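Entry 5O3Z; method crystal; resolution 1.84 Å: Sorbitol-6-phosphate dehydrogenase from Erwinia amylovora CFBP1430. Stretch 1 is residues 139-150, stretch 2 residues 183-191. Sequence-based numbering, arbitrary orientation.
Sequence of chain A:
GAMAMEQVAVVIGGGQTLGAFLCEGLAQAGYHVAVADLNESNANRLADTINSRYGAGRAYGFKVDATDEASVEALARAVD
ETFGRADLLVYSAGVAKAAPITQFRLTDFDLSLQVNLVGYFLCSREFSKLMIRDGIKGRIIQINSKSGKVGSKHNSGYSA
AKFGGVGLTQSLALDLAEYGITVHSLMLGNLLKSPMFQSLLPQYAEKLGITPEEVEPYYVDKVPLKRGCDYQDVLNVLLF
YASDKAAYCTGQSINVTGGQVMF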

# COMPACT_ATOMS: atom_id res chain seq x y z
N ARG A 139 -18.15 -17.52 -0.51
CA ARG A 139 -17.06 -16.83 -1.12
C ARG A 139 -17.56 -15.90 -2.24
O ARG A 139 -18.49 -16.24 -2.99
CB ARG A 139 -16.19 -17.86 -1.72
CG ARG A 139 -15.70 -18.87 -0.72
CD ARG A 139 -14.67 -18.24 0.17
NE ARG A 139 -13.99 -19.13 1.06
CZ ARG A 139 -14.27 -19.34 2.33
NH1 ARG A 139 -15.34 -18.81 2.92
NH2 ARG A 139 -13.47 -20.16 3.05
N ILE A 140 -16.95 -14.73 -2.36
CA ILE A 140 -17.20 -13.83 -3.46
C ILE A 140 -15.82 -13.50 -3.99
O ILE A 140 -14.98 -13.01 -3.21
CB ILE A 140 -17.94 -12.56 -3.03
CG1 ILE A 140 -19.35 -12.88 -2.50
CG2 ILE A 140 -17.99 -11.57 -4.18
CD1 ILE A 140 -20.06 -11.71 -1.83
N ILE A 141 -15.60 -13.75 -5.25
CA ILE A 141 -14.32 -13.43 -5.84
C ILE A 141 -14.54 -12.60 -7.04
O ILE A 141 -15.18 -13.05 -8.00
CB ILE A 141 -13.54 -14.71 -6.18
CG1 ILE A 141 -13.07 -15.36 -4.86
CG2 ILE A 141 -12.32 -14.40 -7.03
CD1 ILE A 141 -12.66 -16.81 -4.99
N GLN A 142 -13.92 -11.41 -7.08
CA GLN A 142 -13.93 -10.57 -8.27
C GLN A 142 -12.70 -10.68 -9.15
O GLN A 142 -11.57 -10.58 -8.68
CB GLN A 142 -14.02 -9.09 -7.84
CG GLN A 142 -14.38 -8.12 -8.98
CD GLN A 142 -13.77 -6.69 -8.82
OE1 GLN A 142 -12.90 -6.42 -7.97
NE2 GLN A 142 -14.19 -5.78 -9.73
N ILE A 143 -12.88 -10.77 -10.44
CA ILE A 143 -11.75 -10.66 -11.39
C ILE A 143 -11.43 -9.16 -11.58
O ILE A 143 -12.28 -8.41 -11.98
CB ILE A 143 -12.09 -11.29 -12.73
CG1 ILE A 143 -12.55 -12.77 -12.54
CG2 ILE A 143 -10.91 -11.21 -13.65
CD1 ILE A 143 -11.68 -13.60 -11.54
N ASN A 144 -10.20 -8.75 -11.22
CA ASN A 144 -9.79 -7.39 -11.25
C ASN A 144 -8.49 -7.45 -12.07
O ASN A 144 -8.27 -8.43 -12.85
CB ASN A 144 -9.73 -6.86 -9.80
CG ASN A 144 -9.74 -5.32 -9.70
OD1 ASN A 144 -8.94 -4.62 -10.34
ND2 ASN A 144 -10.63 -4.82 -8.89
N SER A 145 -7.60 -6.50 -11.87
CA SER A 145 -6.57 -6.16 -12.81
C SER A 145 -5.46 -5.51 -12.01
O SER A 145 -5.72 -4.89 -10.97
CB SER A 145 -7.09 -5.18 -13.83
OG SER A 145 -6.07 -4.70 -14.73
N LYS A 146 -4.25 -5.56 -12.52
CA LYS A 146 -3.20 -4.71 -11.96
C LYS A 146 -3.55 -3.20 -12.09
O LYS A 146 -3.12 -2.38 -11.29
CB LYS A 146 -1.87 -5.06 -12.57
CG LYS A 146 -1.75 -4.76 -14.03
CD LYS A 146 -0.32 -5.03 -14.45
CE LYS A 146 -0.16 -5.18 -15.94
NZ LYS A 146 0.00 -3.83 -16.54
N SER A 147 -4.40 -2.86 -13.05
CA SER A 147 -4.92 -1.54 -13.18
C SER A 147 -5.81 -1.12 -12.02
O SER A 147 -6.11 0.04 -11.95
CB SER A 147 -5.63 -1.36 -14.55
OG SER A 147 -4.74 -1.61 -15.61
N GLY A 148 -6.21 -2.03 -11.13
CA GLY A 148 -6.80 -1.69 -9.85
C GLY A 148 -5.82 -1.50 -8.70
O GLY A 148 -6.23 -1.28 -7.58
N LYS A 149 -4.54 -1.68 -8.97
CA LYS A 149 -3.45 -1.42 -8.01
C LYS A 149 -2.63 -0.17 -8.32
O LYS A 149 -2.22 0.53 -7.43
CB LYS A 149 -2.46 -2.62 -8.02
CG LYS A 149 -3.06 -3.92 -7.53
CD LYS A 149 -3.43 -3.91 -6.06
CE LYS A 149 -2.23 -3.68 -5.16
NZ LYS A 149 -2.68 -3.99 -3.78
N VAL A 150 -2.35 0.01 -9.60
CA VAL A 150 -1.66 1.13 -10.21
C VAL A 150 -2.48 1.71 -11.37
O VAL A 150 -2.92 1.00 -12.28
CB VAL A 150 -0.27 0.73 -10.73
CG1 VAL A 150 0.49 0.19 -9.61
CG2 VAL A 150 -0.27 -0.36 -11.72
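Stretch 2 (183-191) VHSLMLGNL

The most unusual feature of this contact is a small polar cluster on the face of the parallel pairing that carries Gln 142, Asn 144 and Ser 185. Ser 185 OG donates a hydrogen bond to Gln 142 OE1 at 2.7 Å, and the same oxygen accepts a second one from Asn 144 ND2 at 2.9 Å. Residues two apart on a strand point to the same face, so Gln 142 and Asn 144 come within reach of each other; the extended glutamine, with chi1 and chi2 both t, presents its carbonyl to the serine across the gap.

Stretch 2 runs as a β strand from Val 183 to Leu 188, alongside the strand of stretch 1 that begins at Arg 139 and in the same direction. The two axes cross at -35° and approach to 4.1 Å. In register, Ile 140 faces Val 183, Ile 141 faces His 184, Gln 142 faces Ser 185 and Ile 143 faces Leu 186, with CA atoms 4.6 to 5.2 Å apart. His 184 N donates to Ile 140 O at 3.1 Å, Gln 142 N to His 184 O at 2.9 Å, Leu 186 N to Gln 142 O at 2.9 Å, and Asn 144 N to Leu 186 O at 2.8 Å. Further along, the bond from Leu 188 N to Asn 144 O is weak at 3.4 Å, yet Lys 146 N still reaches Leu 188 O at 2.8 Å as stretch 1 enters its 3-10 segment.

The face bearing Ile 141, Ile 143, Leu 186 and Leu 188 is largely apolar. Ile 141 CG2 lies 3.8 Å from Leu 186 CG, and Ile 143 CG2 lies 3.7 Å from Leu 188 CD1; branched aliphatic side chains fill such buried space without asking for polar partners. On the other face, Ile 140 CG2 meets Val 183 CG1 at 4.1 Å.

Met 187 has the largest area covered by stretch 1. The flexible, unbranched chain brings Met 187 CE to 3.3 Å from Ser 145 O and 3.6 Å from Gly 148 C. Glycine suits this spot: an ideal CB on Gly 148 would sit 2.9 Å from Met 187 CE and 2.3 Å from Asn 144 OD1, a clash with both. The long Lys 146 chain reaches past the strand, and a water accepting from Lys 146 NZ at 2.6 Å and, weakly, from Asn 190 ND2 at 3.4 Å joins the two polar ends.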

# COMPACT_ATOMS: atom_id res chain seq x y z
N VAL A 183 -14.46 -12.29 0.82
CA VAL A 183 -14.55 -11.50 -0.41
C VAL A 183 -13.13 -11.07 -0.77
O VAL A 183 -12.44 -10.49 0.11
CB VAL A 183 -15.37 -10.24 -0.16
CG1 VAL A 183 -15.70 -9.51 -1.51
CG2 VAL A 183 -16.63 -10.55 0.65
N HIS A 184 -12.73 -11.34 -1.99
CA HIS A 184 -11.42 -11.00 -2.58
C HIS A 184 -11.51 -10.48 -3.95
O HIS A 184 -12.46 -10.81 -4.68
CB HIS A 184 -10.53 -12.23 -2.64
CG HIS A 184 -10.29 -12.87 -1.33
ND1 HIS A 184 -9.52 -12.27 -0.34
CD2 HIS A 184 -10.77 -14.03 -0.79
CE1 HIS A 184 -9.56 -13.02 0.76
NE2 HIS A 184 -10.30 -14.11 0.51
N SER A 185 -10.51 -9.67 -4.33
CA SER A 185 -10.34 -9.23 -5.68
C SER A 185 -9.02 -9.80 -6.16
O SER A 185 -7.98 -9.74 -5.44
CB SER A 185 -10.37 -7.69 -5.73
OG SER A 185 -11.71 -7.18 -5.63
N LEU A 186 -9.03 -10.34 -7.37
CA LEU A 186 -7.83 -10.93 -7.95
C LEU A 186 -7.25 -10.00 -8.92
O LEU A 186 -7.89 -9.67 -9.91
CB LEU A 186 -8.13 -12.28 -8.67
CG LEU A 186 -8.73 -13.43 -7.89
CD1 LEU A 186 -8.62 -14.75 -8.69
CD2 LEU A 186 -8.08 -13.55 -6.49
N MET A 187 -6.02 -9.53 -8.67
CA MET A 187 -5.46 -8.52 -9.49
C MET A 187 -4.63 -9.13 -10.57
O MET A 187 -3.43 -9.36 -10.44
CB MET A 187 -4.71 -7.46 -8.61
CG MET A 187 -5.32 -7.27 -7.22
SD MET A 187 -7.02 -6.61 -7.25
CE MET A 187 -6.75 -4.92 -7.86
N LEU A 188 -5.22 -9.38 -11.72
CA LEU A 188 -4.50 -10.09 -12.79
C LEU A 188 -3.53 -9.26 -13.52
O LEU A 188 -3.75 -8.07 -13.76
CB LEU A 188 -5.49 -10.64 -13.82
CG LEU A 188 -6.59 -11.53 -13.21
CD1 LEU A 188 -7.40 -12.14 -14.32
CD2 LEU A 188 -6.16 -12.58 -12.20
N GLY A 189 -2.41 -9.87 -13.96
CA GLY A 189 -1.56 -9.24 -14.94
C GLY A 189 -2.22 -9.42 -16.31
O GLY A 189 -3.40 -9.73 -16.39
N ASN A 190 -1.44 -9.28 -17.36
CA ASN A 190 -1.92 -9.24 -18.72
C ASN A 190 -2.08 -10.67 -19.25
O ASN A 190 -1.16 -11.49 -19.13
CB ASN A 190 -0.92 -8.52 -19.62
CG ASN A 190 -0.74 -7.04 -19.27
OD1 ASN A 190 -1.71 -6.27 -19.27
ND2 ASN A 190 0.53 -6.61 -19.13
N LEU A 191 -3.25 -10.97 -19.81
CA LEU A 191 -3.56 -12.30 -20.39
C LEU A 191 -3.19 -12.23 -21.86
O LEU A 191 -4.04 -12.05 -22.75
CB LEU A 191 -5.02 -12.59 -20.17
CG LEU A 191 -5.51 -12.35 -18.74
CD1 LEU A 191 -7.01 -12.20 -18.74
CD2 LEU A 191 -5.13 -13.53 -17.89
O HOH W 1 1.91 -3.66 -18.23